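Local atomic coordinates of acetyl xylan esterase (Geobacillus stearothermophilus, PDB entry 5BN1), a protein that removes acetyl groups from the xylose units of xylan and xylo-oligosaccharides, working as a ring-shaped homooctamer of a GDSL-family serine esterase. Residues D14-C19 against A198-L203; D93-Y98 against D191-S196; F137-N142 against E178-L183; P146-M151 against D171-F176. The protein carries 1 engineered substitution. One frame throughout, in Å; residues are numbered along the deposited sequence. Where two conformers were deposited one is given.

Contact 1: residues D14-C19 against A198-L203; sequences DSITDC and AGHMIL
NE2 of His200 is the polar atom on which this contact converges: the carbonyl oxygen of Ile16 and the thiol of Cys19 both close on it. The setting is the SGNH (GDSL) hydrolase fold, in which the short helix 15-18 follows the first strand of the parallel sheet and opens with Ser15, the probable nucleophile, while His200 belongs to helix 197-211, which follows the loop of His194. NE2 donates a weak hydrogen bond to Ile16 O (3.4 Å, N-H...O angle 157°), with the oxygen lying at the ring edge, near its plane. SG of Cys19 approaches the same nitrogen, also at 3.4 Å from NE2, but obliquely to the ring, its sulfur 4.1 Å from the centroid. Imidazole suits the place because one flat group reaches across, offers an N-H to a buried carbonyl and still packs against a polarisable sulfur; its ring also touches Tyr37 and Tyr40 of helix 37-48. With an alanine here, Ile16 O would probably lose this donor and a gap would open beside the thiol of Cys19. Ile16 adds the apolar share. Its CG2 branch stands opposite the backbone N across the CA-CB bond and therefore points to the second helix, while CD1 packs on His194. Just before the helix, Asp14 is the N-cap, its OD1 accepting from Ile16 N at 3.1 Å. The side chains of Ile16 and Leu203 cross at about a right angle, and CG2 of Ile16 lies tightly against CD1 of Leu203, at 3.5 Å.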
# COMPACT_ATOMS: atom_id res chain seq x y z
N ASP A 14 27.17 8.73 -7.20
CA ASP A 14 26.05 7.90 -7.73
C ASP A 14 25.36 7.09 -6.61
O ASP A 14 25.40 7.50 -5.50
CB ASP A 14 26.63 7.08 -8.87
CG ASP A 14 27.75 6.23 -8.47
OD1 ASP A 14 27.83 5.80 -7.30
OD2 ASP A 14 28.67 6.02 -9.27
N SER A 15 24.79 5.96 -7.00
CA SER A 15 24.10 5.16 -5.96
C SER A 15 24.96 4.74 -4.82
O SER A 15 24.49 4.60 -3.69
CB SER A 15 23.48 3.87 -6.52
OG SER A 15 24.51 3.09 -7.17
N ILE A 16 26.24 4.54 -5.01
CA ILE A 16 27.17 4.07 -3.94
C ILE A 16 27.17 5.13 -2.86
O ILE A 16 27.34 4.81 -1.69
CB ILE A 16 28.56 3.70 -4.51
CG1 ILE A 16 28.44 2.70 -5.65
CG2 ILE A 16 29.43 3.15 -3.36
CD1 ILE A 16 27.69 1.44 -5.38
N THR A 17 27.15 6.39 -3.28
CA THR A 17 27.12 7.53 -2.42
C THR A 17 25.70 7.73 -1.84
O THR A 17 25.54 7.88 -0.61
CB THR A 17 27.72 8.80 -3.10
OG1 THR A 17 29.04 8.47 -3.45
CG2 THR A 17 27.69 10.00 -2.14
N ASP A 18 24.70 7.79 -2.71
CA ASP A 18 23.27 8.01 -2.41
C ASP A 18 22.78 7.12 -1.25
O ASP A 18 22.49 7.59 -0.13
CB ASP A 18 22.52 7.81 -3.71
CG ASP A 18 21.02 8.06 -3.62
OD1 ASP A 18 20.50 8.12 -2.52
OD2 ASP A 18 20.37 8.22 -4.67
N CYS A 19 22.78 5.80 -1.55
CA CYS A 19 22.36 4.78 -0.58
C CYS A 19 21.00 5.19 0.05
O CYS A 19 20.85 4.97 1.26
CB CYS A 19 23.33 4.51 0.44
SG CYS A 19 24.75 3.64 -0.24
N ALA A 198 29.67 -4.87 4.33
CA ALA A 198 31.10 -5.06 4.34
C ALA A 198 31.78 -4.21 3.24
O ALA A 198 32.82 -3.61 3.53
CB ALA A 198 31.49 -6.51 4.12
N GLY A 199 31.22 -4.19 2.07
CA GLY A 199 31.75 -3.34 1.01
C GLY A 199 31.70 -1.91 1.32
O GLY A 199 32.68 -1.15 1.04
N HIS A 200 30.62 -1.46 1.95
CA HIS A 200 30.51 -0.05 2.39
C HIS A 200 31.52 0.22 3.47
O HIS A 200 32.02 1.36 3.60
CB HIS A 200 29.08 0.31 2.72
CG HIS A 200 28.31 0.67 1.49
ND1 HIS A 200 27.48 -0.15 0.73
CD2 HIS A 200 28.34 1.81 0.82
CE1 HIS A 200 27.01 0.54 -0.33
NE2 HIS A 200 27.54 1.76 -0.25
N MET A 201 31.81 -0.76 4.34
CA MET A 201 32.84 -0.62 5.34
C MET A 201 34.20 -0.48 4.70
O MET A 201 35.03 0.30 5.17
CB MET A 201 32.88 -1.78 6.35
CG MET A 201 31.72 -1.65 7.29
SD MET A 201 31.84 -0.23 8.47
CE MET A 201 30.30 -0.76 9.25
N ILE A 202 34.48 -1.27 3.69
CA ILE A 202 35.77 -1.14 2.89
C ILE A 202 35.90 0.30 2.42
O ILE A 202 36.98 0.91 2.56
CB ILE A 202 35.80 -2.17 1.77
CG1 ILE A 202 35.96 -3.58 2.29
CG2 ILE A 202 36.92 -1.82 0.76
CD1 ILE A 202 35.61 -4.64 1.25
N LEU A 203 34.86 0.82 1.82
CA LEU A 203 34.83 2.20 1.33
C LEU A 203 35.04 3.18 2.45
O LEU A 203 35.83 4.11 2.34
CB LEU A 203 33.60 2.53 0.56
CG LEU A 203 33.37 1.80 -0.76
CD1 LEU A 203 31.96 1.96 -1.27
CD2 LEU A 203 34.35 2.42 -1.79

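Contact 2: residues D93-Y98 against D191-S196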
# COMPACT_ATOMS: atom_id res chain seq x y z
N ASP A 93 29.52 5.84 -15.78
CA ASP A 93 30.20 6.30 -16.99
C ASP A 93 30.74 5.13 -17.76
O ASP A 93 30.69 5.10 -19.01
CB ASP A 93 31.28 7.27 -16.59
CG ASP A 93 30.81 8.36 -15.68
OD1 ASP A 93 30.31 8.07 -14.52
OD2 ASP A 93 30.88 9.59 -15.99
N VAL A 94 31.32 4.15 -17.07
CA VAL A 94 31.85 2.93 -17.54
C VAL A 94 30.73 1.91 -17.79
O VAL A 94 30.68 1.26 -18.82
CB VAL A 94 32.91 2.39 -16.60
CG1 VAL A 94 33.38 1.06 -17.01
CG2 VAL A 94 34.11 3.39 -16.54
N TRP A 95 29.96 1.64 -16.74
CA TRP A 95 29.02 0.49 -16.78
C TRP A 95 28.12 0.54 -17.98
O TRP A 95 27.88 -0.50 -18.58
CB TRP A 95 28.22 0.46 -15.50
CG TRP A 95 27.64 -0.88 -15.10
CD1 TRP A 95 27.88 -2.09 -15.64
CD2 TRP A 95 26.94 -1.11 -13.86
NE1 TRP A 95 27.25 -3.09 -14.90
CE2 TRP A 95 26.67 -2.50 -13.80
CE3 TRP A 95 26.44 -0.27 -12.91
CZ2 TRP A 95 26.01 -3.05 -12.67
CZ3 TRP A 95 25.73 -0.79 -11.84
CH2 TRP A 95 25.55 -2.19 -11.76
N ARG A 96 27.58 1.70 -18.30
CA ARG A 96 26.73 1.83 -19.47
C ARG A 96 27.29 1.30 -20.75
O ARG A 96 26.59 0.80 -21.65
CB ARG A 96 26.14 3.22 -19.61
CG ARG A 96 25.28 3.73 -18.50
CD ARG A 96 23.96 2.99 -18.31
NE ARG A 96 24.18 1.81 -17.46
CZ ARG A 96 24.33 1.84 -16.15
NH1 ARG A 96 24.54 0.68 -15.49
NH2 ARG A 96 24.38 2.97 -15.45
N GLN A 97 28.61 1.47 -20.92
CA GLN A 97 29.31 0.99 -22.08
C GLN A 97 29.23 -0.53 -22.28
O GLN A 97 29.40 -1.08 -23.34
CB GLN A 97 30.79 1.42 -22.10
CG GLN A 97 30.98 2.91 -21.96
CD GLN A 97 32.40 3.36 -21.87
OE1 GLN A 97 33.27 2.85 -22.67
NE2 GLN A 97 32.69 4.30 -21.00
N TYR A 98 29.08 -1.22 -21.11
CA TYR A 98 29.03 -2.66 -21.03
C TYR A 98 27.61 -3.23 -20.83
O TYR A 98 27.39 -4.31 -21.43
CB TYR A 98 29.98 -3.13 -19.86
CG TYR A 98 31.44 -2.85 -20.24
CD1 TYR A 98 32.09 -3.69 -21.09
CD2 TYR A 98 32.12 -1.76 -19.72
CE1 TYR A 98 33.40 -3.46 -21.51
CE2 TYR A 98 33.39 -1.50 -20.14
CZ TYR A 98 34.00 -2.33 -21.00
OH TYR A 98 35.30 -2.11 -21.50
N ASP A 191 26.27 -7.92 -8.26
CA ASP A 191 26.40 -7.27 -9.58
C ASP A 191 27.79 -6.61 -9.69
O ASP A 191 27.99 -5.93 -10.71
CB ASP A 191 25.28 -6.23 -9.74
CG ASP A 191 25.31 -5.11 -8.81
OD1 ASP A 191 26.30 -4.88 -8.06
OD2 ASP A 191 24.27 -4.34 -8.76
N ARG A 192 28.70 -6.85 -8.78
CA ARG A 192 30.04 -6.28 -8.81
C ARG A 192 30.09 -4.81 -8.61
O ARG A 192 31.22 -4.28 -8.81
CB ARG A 192 30.89 -6.83 -9.99
CG ARG A 192 31.09 -8.34 -9.96
CD ARG A 192 31.89 -8.86 -11.13
NE ARG A 192 31.02 -9.01 -12.33
CZ ARG A 192 31.47 -9.22 -13.57
NH1 ARG A 192 32.75 -9.40 -13.73
NH2 ARG A 192 30.67 -9.32 -14.61
N VAL A 193 29.02 -4.15 -8.26
CA VAL A 193 28.98 -2.73 -8.05
C VAL A 193 28.43 -2.37 -6.69
O VAL A 193 29.06 -1.63 -5.94
CB VAL A 193 28.22 -2.04 -9.15
CG1 VAL A 193 27.97 -0.58 -8.82
CG2 VAL A 193 29.00 -2.22 -10.47
N HIS A 194 27.21 -2.84 -6.35
CA HIS A 194 26.48 -2.44 -5.19
C HIS A 194 26.78 -3.43 -4.06
O HIS A 194 26.28 -4.57 -4.12
CB HIS A 194 25.00 -2.47 -5.46
CG HIS A 194 24.60 -1.47 -6.50
ND1 HIS A 194 24.35 -1.81 -7.77
CD2 HIS A 194 24.48 -0.12 -6.42
CE1 HIS A 194 23.96 -0.74 -8.45
NE2 HIS A 194 24.12 0.30 -7.68
N PRO A 195 27.57 -3.05 -3.09
CA PRO A 195 28.02 -4.01 -2.12
C PRO A 195 27.19 -4.12 -0.83
O PRO A 195 26.32 -3.30 -0.59
CB PRO A 195 29.44 -3.57 -1.79
CG PRO A 195 29.32 -2.18 -1.84
CD PRO A 195 28.28 -1.77 -2.90
N SER A 196 27.50 -5.19 -0.15
CA SER A 196 26.97 -5.42 1.19
C SER A 196 27.47 -4.34 2.16
O SER A 196 28.36 -3.47 1.86
CB SER A 196 27.50 -6.70 1.81
OG SER A 196 28.88 -6.80 1.84
O HOH W 1 28.24 -6.01 -13.66
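Trp95 and Val193 mark the nearest approach of the two backbones, yet their CA atoms stay 9.3 Å apart, so side chains do most of the bridging between helix 91-99 and the irregular loop 191-196. With CG anti to the backbone N (chi1 -156°), the indole of Trp95 reaches from the helix toward the loop. Val193 lays CG2 over one face of the six-membered ring in a CH-pi contact, 3.7 Å from the centroid. Arg96 NH1 lies over the opposite face. At the indole edge, CE1 of His194 sits 3.8 Å from CZ3 of Trp95, and OD2 of Asp191 is close to CH2. A water accepts weakly from Trp95 NE1 and donates to Asp191 O. Asp191 and His194 belong to the predicted charge relay: Asp191 OD2 accepts from His194 ND1 at 2.7 Å, nearly in the imidazole plane, along an almost straight N-H. OD1 takes two backbone N-H groups, that of Val193 making an Asx turn and that of His194 extending it to an Asx motif; three bonds thus fix the carboxylate's rotation. A leucine in place of Asp191 would probably leave ND1 of His194 without its acceptor, the imidazole free to turn and the loop unpinned. The broad indole also suits the subunit boundary, stacking with Trp190 of a neighbouring subunit. The loop touches Ile16 of helix 15-18, while Met147 of helix 146-165 packs against Trp95.

Contact 3: residues F137-N142 against E178-L183; sequences FYIEGN and EVLKTL
Leu180 carries this contact almost alone, its two methyls dividing between the backbone at 140-141 and the side chain of Ile139. CG of Leu180 lies opposite its carbonyl carbon (chi1 -68°), carrying the two methyls toward the 139-141 segment. One branch, CD1, rests against the peptide of Glu140, 3.6 Å from its N, and reaches the N of Gly141 as well. The other, CD2, meets the CG2 branch of Ile139 at 3.9 Å, the two side chains crossing at about a right angle. The chain comes closest at Gly141, whose CA is only 5.8 Å from that of Leu180. The approach does not itself exclude a beta carbon, for which there is room; the N of Gly141 is hydrogen-bonded to a bound glycerol, probably from the crystallisation liquor.

What shapes the 139-141 bend lies one shell out. Ile139 is the centre of an inverse gamma turn, and its N is hydrogen-bonded to the carbonyl of Arg192, from the loop that carries Asp191 and His194. The CB of Glu140 points away from Leu180, and the carboxylate works behind the bend: OE2 uses its anti lone pair to accept from the N of Asn142 at 2.9 Å, while OE1 forms a salt bridge with Arg192. Its carbonyl takes a further hydrogen bond from Arg148 of helix 146-165. On the other segment, O of Val179 accepts from both Thr182 N and Leu183 N. Lys181 and Glu178 pair outside, NZ to OE1 at 2.7 Å.

No hydrogen bond crosses between the segments: polar bonds hold each backbone in shape on its own side, and the join itself is apolar, leucine methyls lying on peptide and isoleucine.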
# COMPACT_ATOMS: atom_id res chain seq x y z
N PHE A 137 35.19 2.11 -8.88
CA PHE A 137 35.69 0.81 -8.65
C PHE A 137 34.76 -0.23 -9.34
O PHE A 137 33.63 0.12 -9.70
CB PHE A 137 35.73 0.46 -7.10
CG PHE A 137 34.41 0.50 -6.40
CD1 PHE A 137 33.62 -0.63 -6.48
CD2 PHE A 137 33.95 1.62 -5.75
CE1 PHE A 137 32.33 -0.58 -5.91
CE2 PHE A 137 32.71 1.68 -5.20
CZ PHE A 137 31.89 0.59 -5.30
N TYR A 138 35.30 -1.42 -9.42
CA TYR A 138 34.53 -2.58 -9.95
C TYR A 138 34.98 -3.74 -9.16
O TYR A 138 36.19 -4.01 -9.05
CB TYR A 138 34.70 -2.75 -11.43
CG TYR A 138 33.76 -3.73 -12.09
CD1 TYR A 138 32.40 -3.60 -11.95
CD2 TYR A 138 34.24 -4.71 -12.94
CE1 TYR A 138 31.52 -4.43 -12.59
CE2 TYR A 138 33.34 -5.56 -13.58
CZ TYR A 138 32.01 -5.39 -13.42
OH TYR A 138 31.16 -6.24 -14.14
N ILE A 139 34.00 -4.45 -8.53
CA ILE A 139 34.41 -5.48 -7.61
C ILE A 139 34.63 -6.77 -8.37
O ILE A 139 33.78 -7.64 -8.58
CB ILE A 139 33.33 -5.63 -6.48
CG1 ILE A 139 33.10 -4.33 -5.80
CG2 ILE A 139 33.76 -6.77 -5.50
CD1 ILE A 139 31.95 -4.29 -4.79
N GLU A 140 35.87 -6.90 -8.91
CA GLU A 140 36.24 -7.94 -9.87
C GLU A 140 37.76 -8.03 -9.80
O GLU A 140 38.41 -6.97 -9.99
CB GLU A 140 35.80 -7.51 -11.33
CG GLU A 140 36.37 -8.41 -12.38
CD GLU A 140 36.11 -9.86 -12.15
OE1 GLU A 140 34.90 -10.27 -12.06
OE2 GLU A 140 37.10 -10.67 -11.99
N GLY A 141 38.34 -9.14 -9.40
CA GLY A 141 39.78 -9.25 -9.21
C GLY A 141 40.56 -9.53 -10.47
O GLY A 141 41.80 -9.34 -10.45
N ASN A 142 39.90 -9.90 -11.53
CA ASN A 142 40.61 -10.14 -12.83
C ASN A 142 40.81 -8.84 -13.56
O ASN A 142 39.88 -8.27 -14.12
CB ASN A 142 39.92 -11.16 -13.69
CG ASN A 142 40.61 -11.40 -15.03
OD1 ASN A 142 41.75 -10.98 -15.20
ND2 ASN A 142 39.91 -11.98 -15.97
N GLU A 178 42.39 -5.71 -2.27
CA GLU A 178 42.99 -6.47 -1.09
C GLU A 178 42.02 -7.54 -0.58
O GLU A 178 42.38 -8.70 -0.40
CB GLU A 178 43.32 -5.49 -0.06
CG GLU A 178 43.85 -6.17 1.23
CD GLU A 178 45.21 -6.89 1.09
OE1 GLU A 178 46.05 -6.64 0.12
OE2 GLU A 178 45.38 -7.75 2.03
N VAL A 179 40.75 -7.18 -0.52
CA VAL A 179 39.76 -8.18 -0.03
C VAL A 179 39.52 -9.31 -1.04
O VAL A 179 39.19 -10.44 -0.71
CB VAL A 179 38.48 -7.45 0.40
CG1 VAL A 179 37.41 -8.43 0.84
CG2 VAL A 179 38.79 -6.47 1.54
N LEU A 180 39.58 -8.94 -2.32
CA LEU A 180 39.41 -9.88 -3.42
C LEU A 180 40.52 -10.92 -3.52
O LEU A 180 40.36 -11.95 -4.20
CB LEU A 180 39.21 -9.10 -4.71
CG LEU A 180 37.91 -8.32 -4.83
CD1 LEU A 180 38.00 -7.34 -6.00
CD2 LEU A 180 36.73 -9.27 -5.04
N LYS A 181 41.61 -10.72 -2.73
CA LYS A 181 42.55 -11.83 -2.58
C LYS A 181 41.95 -13.00 -1.86
O LYS A 181 42.46 -14.14 -2.02
CB LYS A 181 43.80 -11.37 -1.86
CG LYS A 181 44.55 -10.33 -2.69
CD LYS A 181 45.86 -9.93 -1.98
CE LYS A 181 46.52 -8.75 -2.62
NZ LYS A 181 47.48 -8.13 -1.65
N THR A 182 40.89 -12.78 -1.08
CA THR A 182 40.25 -13.75 -0.25
C THR A 182 38.87 -14.15 -0.77
O THR A 182 38.55 -15.31 -0.84
CB THR A 182 40.14 -13.24 1.15
OG1 THR A 182 41.46 -13.00 1.69
CG2 THR A 182 39.40 -14.19 2.12
N LEU A 183 38.05 -13.17 -1.12
CA LEU A 183 36.67 -13.37 -1.41
C LEU A 183 36.40 -13.24 -2.93
O LEU A 183 37.00 -12.41 -3.60
CB LEU A 183 35.75 -12.36 -0.78
CG LEU A 183 35.78 -12.26 0.78
CD1 LEU A 183 34.84 -11.12 1.27
CD2 LEU A 183 35.38 -13.59 1.31

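Contact 4: residues P146-M151 against D171-F176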
# COMPACT_ATOMS: atom_id res chain seq x y z
N PRO A 146 37.05 -7.05 -19.14
CA PRO A 146 36.99 -5.80 -19.83
C PRO A 146 36.53 -4.61 -19.07
O PRO A 146 37.04 -3.50 -19.14
CB PRO A 146 36.02 -6.09 -21.01
CG PRO A 146 36.17 -7.51 -21.27
CD PRO A 146 36.48 -8.15 -19.92
N MET A 147 35.49 -4.79 -18.23
CA MET A 147 34.94 -3.64 -17.51
C MET A 147 35.92 -3.27 -16.34
O MET A 147 36.02 -2.09 -16.04
CB MET A 147 33.53 -3.92 -16.94
CG MET A 147 33.02 -2.76 -16.18
SD MET A 147 31.22 -2.83 -15.93
CE MET A 147 31.04 -1.62 -14.67
N ARG A 148 36.57 -4.26 -15.71
CA ARG A 148 37.55 -3.93 -14.74
C ARG A 148 38.71 -3.09 -15.31
O ARG A 148 39.15 -2.14 -14.72
CB ARG A 148 38.11 -5.22 -14.08
CG ARG A 148 39.29 -5.00 -13.13
CD ARG A 148 39.05 -4.18 -11.89
NE ARG A 148 40.34 -3.67 -11.31
CZ ARG A 148 41.21 -4.46 -10.73
NH1 ARG A 148 40.93 -5.67 -10.33
NH2 ARG A 148 42.43 -3.91 -10.50
N ARG A 149 39.13 -3.54 -16.50
CA ARG A 149 40.24 -2.81 -17.20
C ARG A 149 39.87 -1.41 -17.51
O ARG A 149 40.62 -0.44 -17.25
CB ARG A 149 40.64 -3.60 -18.41
CG ARG A 149 41.81 -3.00 -19.16
CD ARG A 149 42.24 -4.03 -20.23
NE ARG A 149 41.22 -4.31 -21.24
CZ ARG A 149 40.75 -5.53 -21.71
NH1 ARG A 149 41.17 -6.76 -21.30
NH2 ARG A 149 39.80 -5.51 -22.66
N THR A 150 38.65 -1.20 -18.03
CA THR A 150 38.17 0.14 -18.21
C THR A 150 38.11 0.98 -17.01
O THR A 150 38.46 2.13 -16.88
CB THR A 150 36.88 0.13 -19.10
OG1 THR A 150 37.09 -0.60 -20.33
CG2 THR A 150 36.32 1.46 -19.34
N MET A 151 37.51 0.36 -15.96
CA MET A 151 37.39 1.07 -14.74
C MET A 151 38.76 1.55 -14.17
O MET A 151 38.84 2.65 -13.67
CB MET A 151 36.66 0.18 -13.67
CG MET A 151 36.02 0.96 -12.59
SD MET A 151 34.59 1.96 -13.04
CE MET A 151 33.42 0.61 -13.19
N ASP A 171 41.93 5.54 -3.41
CA ASP A 171 41.97 4.47 -4.37
C ASP A 171 41.01 3.34 -3.85
O ASP A 171 41.43 2.45 -3.14
CB ASP A 171 43.34 3.94 -4.65
CG ASP A 171 43.39 3.01 -5.76
OD1 ASP A 171 42.30 2.45 -6.27
OD2 ASP A 171 44.50 2.72 -6.36
N THR A 172 39.75 3.45 -4.28
CA THR A 172 38.73 2.45 -3.77
C THR A 172 38.98 1.16 -4.41
O THR A 172 38.65 0.11 -3.90
CB THR A 172 37.32 2.99 -4.03
OG1 THR A 172 37.17 3.15 -5.45
CG2 THR A 172 37.05 4.25 -3.31
N GLN A 173 39.49 1.09 -5.65
CA GLN A 173 39.81 -0.17 -6.27
C GLN A 173 40.83 -0.92 -5.50
O GLN A 173 40.69 -2.08 -5.31
CB GLN A 173 40.29 -0.01 -7.76
CG GLN A 173 40.37 -1.31 -8.47
CD GLN A 173 39.03 -1.99 -8.65
OE1 GLN A 173 38.89 -3.23 -8.27
NE2 GLN A 173 38.14 -1.32 -9.18
N ALA A 174 41.93 -0.26 -5.10
CA ALA A 174 42.95 -0.95 -4.36
C ALA A 174 42.38 -1.48 -3.03
O ALA A 174 42.79 -2.59 -2.67
CB ALA A 174 44.05 0.03 -4.01
N ALA A 175 41.43 -0.76 -2.47
CA ALA A 175 40.80 -1.19 -1.17
C ALA A 175 40.04 -2.51 -1.43
O ALA A 175 40.18 -3.50 -0.68
CB ALA A 175 39.95 -0.13 -0.63
N PHE A 176 39.29 -2.56 -2.53
CA PHE A 176 38.60 -3.84 -2.85
C PHE A 176 39.55 -4.94 -3.26
O PHE A 176 39.37 -6.09 -2.99
CB PHE A 176 37.54 -3.64 -3.90
CG PHE A 176 36.26 -3.03 -3.36
CD1 PHE A 176 35.42 -3.85 -2.56
CD2 PHE A 176 35.88 -1.77 -3.65
CE1 PHE A 176 34.29 -3.30 -2.07
CE2 PHE A 176 34.73 -1.23 -3.17
CZ PHE A 176 33.95 -2.02 -2.28
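Two helices adjoining strand 168-170 of the alpha/beta/alpha fold in the chain meet here: helix 146-165, which precedes it in the beta-alpha-beta crossover from strand 130-134, and helix 172-180, which follows it. Their first turns are joined by Arg148 and Gln173, which approach from opposite directions and stack flat. The guanidinium and the carboxamide are nearly parallel, their planes 2° apart, with NE of Arg148 3.4 Å from CD of Gln173. The amide lies over one guanidinium face, shifted toward the rim, and the CG of Gln173 continues the overlap at 3.9 Å from NH2 of Arg148. The two chains are shaped alike, each extended away from its backbone N (chi1 173° in Arg148) and then bent at chi2, which swings the flat ends face to face.

Stacking in this way leaves the in-plane N-H groups of the arginine for other partners, and NE forms a salt bridge with Asp152. An arginine therefore suits a buried site, since its charge is probably balanced by the carboxylate while its flat pi face stacks on the amide. Gln173 also lies against Phe137. The helix that presents it is started by Asp171, the N-cap residue. Its OD1 accepts from the N of Ala174 at 3.0 Å, with the N-H coming from well above the carboxylate plane.

Contacts 1 and 4 are buried, contacts 2 and 3 only partly; all four have residues near a neighbouring subunit. Contacts 1 and 2 together assemble the probable triad: OG of Ser15 meets NE2 of His194 at 2.9 Å. Contacts 3 and 4 both use helix 172-180, and Glu140 connects contacts 2, 3 and 4. Helix 172-180 in turn packs on helix 197-211 of contact 1 through Phe176 and Ile202. The chemistry follows position: a weak imidazole bond and methyl packing inside, indole and carboxylate at the active site, plain apolar contact nearer the surface, and a stacked arginine between helices.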